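Local coordinates for protein UDP-N-acetylenolpyruvoylglucosamine reductase (Listeria monocytogenes, PDB 3TX1) that catalyses the FAD-dependent, NADPH-driven reduction of UDP-N-acetylenolpyruvoylglucosamine to UDP-N-acetylmuramate, a step of peptidoglycan biosynthesis, at residues K256-S261 against K276-I281. Residues are numbered along the deposited sequence; the frame is centred on the assembly and turned at random.
With SO4 (sulfate ion), chain F.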
loop_
_atom_site.group_PDB
_atom_site.type_symbol
_atom_site.label_atom_id
_atom_site.label_comp_id
_atom_site.label_asym_id
_atom_site.label_seq_id
_atom_site.Cartn_x
_atom_site.Cartn_y
_atom_site.Cartn_z
ATOM N N LYS A 256 14.957 15.667 -6.398
ATOM C CA LYS A 256 15.904 16.686 -6.819
ATOM C C LYS A 256 16.105 16.611 -8.298
ATOM O O LYS A 256 16.125 17.648 -8.947
ATOM C CB LYS A 256 17.236 16.559 -6.094
ATOM C CG LYS A 256 18.125 17.789 -6.168
ATOM C CD LYS A 256 17.540 18.959 -5.368
ATOM C CE LYS A 256 18.618 19.927 -4.881
ATOM N NZ LYS A 256 19.400 20.544 -5.991
ATOM N N LEU A 257 16.264 15.394 -8.835
ATOM C CA LEU A 257 16.426 15.199 -10.284
ATOM C C LEU A 257 15.203 15.752 -11.027
ATOM O O LEU A 257 15.293 16.530 -11.983
ATOM C CB LEU A 257 16.515 13.720 -10.599
ATOM C CG LEU A 257 17.832 12.969 -10.508
ATOM C CD1 LEU A 257 17.515 11.498 -10.673
ATOM C CD2 LEU A 257 18.778 13.425 -11.604
ATOM N N ILE A 258 14.038 15.346 -10.557
ATOM C CA ILE A 258 12.850 15.774 -11.184
ATOM C C ILE A 258 12.834 17.298 -11.210
ATOM O O ILE A 258 12.658 17.911 -12.269
ATOM C CB ILE A 258 11.636 15.151 -10.487
ATOM C CG1 ILE A 258 11.765 13.641 -10.612
ATOM C CG2 ILE A 258 10.354 15.651 -11.111
ATOM C CD1 ILE A 258 10.605 12.817 -10.077
ATOM N N GLN A 259 13.086 17.902 -10.056
ATOM C CA GLN A 259 13.022 19.340 -9.927
ATOM C C GLN A 259 14.051 19.960 -10.833
ATOM O O GLN A 259 13.742 20.853 -11.611
ATOM C CB GLN A 259 13.250 19.705 -8.503
ATOM C CG GLN A 259 12.725 21.057 -8.108
ATOM C CD GLN A 259 12.846 21.258 -6.614
ATOM O OE1 GLN A 259 13.552 20.517 -5.937
ATOM N NE2 GLN A 259 12.155 22.249 -6.093
ATOM N N ASP A 260 15.249 19.404 -10.807
ATOM C CA ASP A 260 16.336 19.853 -11.688
ATOM C C ASP A 260 16.039 19.735 -13.195
ATOM O O ASP A 260 16.628 20.454 -13.987
ATOM C CB ASP A 260 17.638 19.099 -11.360
ATOM C CG ASP A 260 18.239 19.496 -9.997
ATOM O OD1 ASP A 260 17.741 20.443 -9.333
ATOM O OD2 ASP A 260 19.239 18.856 -9.592
ATOM N N SER A 261 15.165 18.814 -13.595
ATOM C CA SER A 261 14.841 18.662 -15.020
ATOM C C SER A 261 13.746 19.608 -15.512
ATOM O O SER A 261 13.331 19.528 -16.656
ATOM C CB SER A 261 14.471 17.219 -15.337
ATOM O OG SER A 261 15.543 16.374 -14.952
ATOM N N LYS A 276 5.022 20.722 -4.149
ATOM C CA LYS A 276 5.586 20.688 -2.828
ATOM C C LYS A 276 6.726 19.657 -2.719
ATOM O O LYS A 276 7.726 19.923 -2.060
ATOM C CB LYS A 276 4.497 20.482 -1.782
ATOM C CG LYS A 276 5.013 20.477 -0.373
ATOM C CD LYS A 276 3.858 20.059 0.492
ATOM C CE LYS A 276 4.069 20.510 1.926
ATOM N NZ LYS A 276 2.779 20.369 2.645
ATOM N N HIS A 277 6.583 18.519 -3.389
ATOM C CA HIS A 277 7.615 17.475 -3.389
ATOM C C HIS A 277 7.670 16.910 -4.794
ATOM O O HIS A 277 6.768 16.175 -5.228
ATOM C CB HIS A 277 7.238 16.364 -2.407
ATOM C CG HIS A 277 8.344 15.390 -2.142
ATOM N ND1 HIS A 277 8.871 15.210 -0.913
ATOM C CD2 HIS A 277 9.069 14.577 -2.998
ATOM C CE1 HIS A 277 9.856 14.296 -0.968
ATOM N NE2 HIS A 277 9.995 13.918 -2.239
ATOM N N ALA A 278 8.723 17.231 -5.533
ATOM C CA ALA A 278 8.732 16.845 -6.937
ATOM C C ALA A 278 8.652 15.365 -7.191
ATOM O O ALA A 278 8.380 14.988 -8.315
ATOM C CB ALA A 278 9.909 17.436 -7.669
ATOM N N GLY A 279 8.882 14.521 -6.176
ATOM C CA GLY A 279 8.835 13.063 -6.368
ATOM C C GLY A 279 7.446 12.457 -6.181
ATOM O O GLY A 279 7.287 11.230 -6.215
ATOM N N PHE A 280 6.459 13.333 -5.984
ATOM C CA PHE A 280 5.060 12.985 -5.824
ATOM C C PHE A 280 4.230 13.491 -6.987
ATOM O O PHE A 280 4.342 14.650 -7.402
ATOM C CB PHE A 280 4.487 13.706 -4.633
ATOM C CG PHE A 280 4.671 13.010 -3.331
ATOM C CD1 PHE A 280 5.934 12.862 -2.761
ATOM C CD2 PHE A 280 3.571 12.625 -2.597
ATOM C CE1 PHE A 280 6.105 12.250 -1.511
ATOM C CE2 PHE A 280 3.741 12.052 -1.333
ATOM C CZ PHE A 280 5.008 11.856 -0.787
ATOM N N ILE A 281 3.349 12.639 -7.486
ATOM C CA ILE A 281 2.422 13.092 -8.501
ATOM C C ILE A 281 1.062 13.230 -7.810
ATOM O O ILE A 281 0.444 12.228 -7.443
ATOM C CB ILE A 281 2.384 12.114 -9.672
ATOM C CG1 ILE A 281 3.711 12.204 -10.391
ATOM C CG2 ILE A 281 1.258 12.450 -10.631
ATOM C CD1 ILE A 281 3.859 11.208 -11.508
HETATM S S SO4 F . 13.374 11.837 -2.616
HETATM O O1 SO4 F . 13.000 11.527 -1.217
HETATM O O2 SO4 F . 13.777 13.264 -2.720
HETATM O O3 SO4 F . 14.486 10.965 -3.071
HETATM O O4 SO4 F . 12.205 11.588 -3.497
#
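Ile258 spreads a branched hydrocarbon side chain over a peptide carbonyl: its CG2 lies 3.5 Å from Ala278 O, and its CD1 is 3.6 Å from that same oxygen. With CG2 anti to the backbone N (chi1 -61°), this methyl is turned to the carbonyl oxygen and CB of Ala278, and the extended CG1-CD1 arm runs on to Gly279, where CD1 stops 4.1 Å from Gly279 CA. Ala278 replies with its methyl, CB, which sits 3.9 Å from Ile258 CG2 and also approaches the backbone N of Gln259. Gln259 adds its CB at the edge of this patch, 4.1 Å from Ala278 CB. The case illustrates how a small residue at a turn can bring backbone close to a helix: Ala278 and Gly279 are the two central residues of a type I beta turn, closed by Phe280 N donating to His277 O at 3.0 Å, and the turn docks on the last turn of helix 254-260 within the C-terminal domain of this MurB-family enzyme. Ile258 also touches Val273 of strand 271-273, which leads into the loop carrying the turn. One face of the His277 ring is covered by Phe280, a residue that also touches FAD. His277 ND1 bonds to Lys234 O, which can only accept; if NE2 also donates, in a weak but nearly straight bond (177°) to O4 of a sulfate probably from the crystallisation liquor, the ring would be doubly protonated and positively charged. Gly279 lies close to Ser244, the predicted proton donor, and pairs through its backbone with the adjoining Val245.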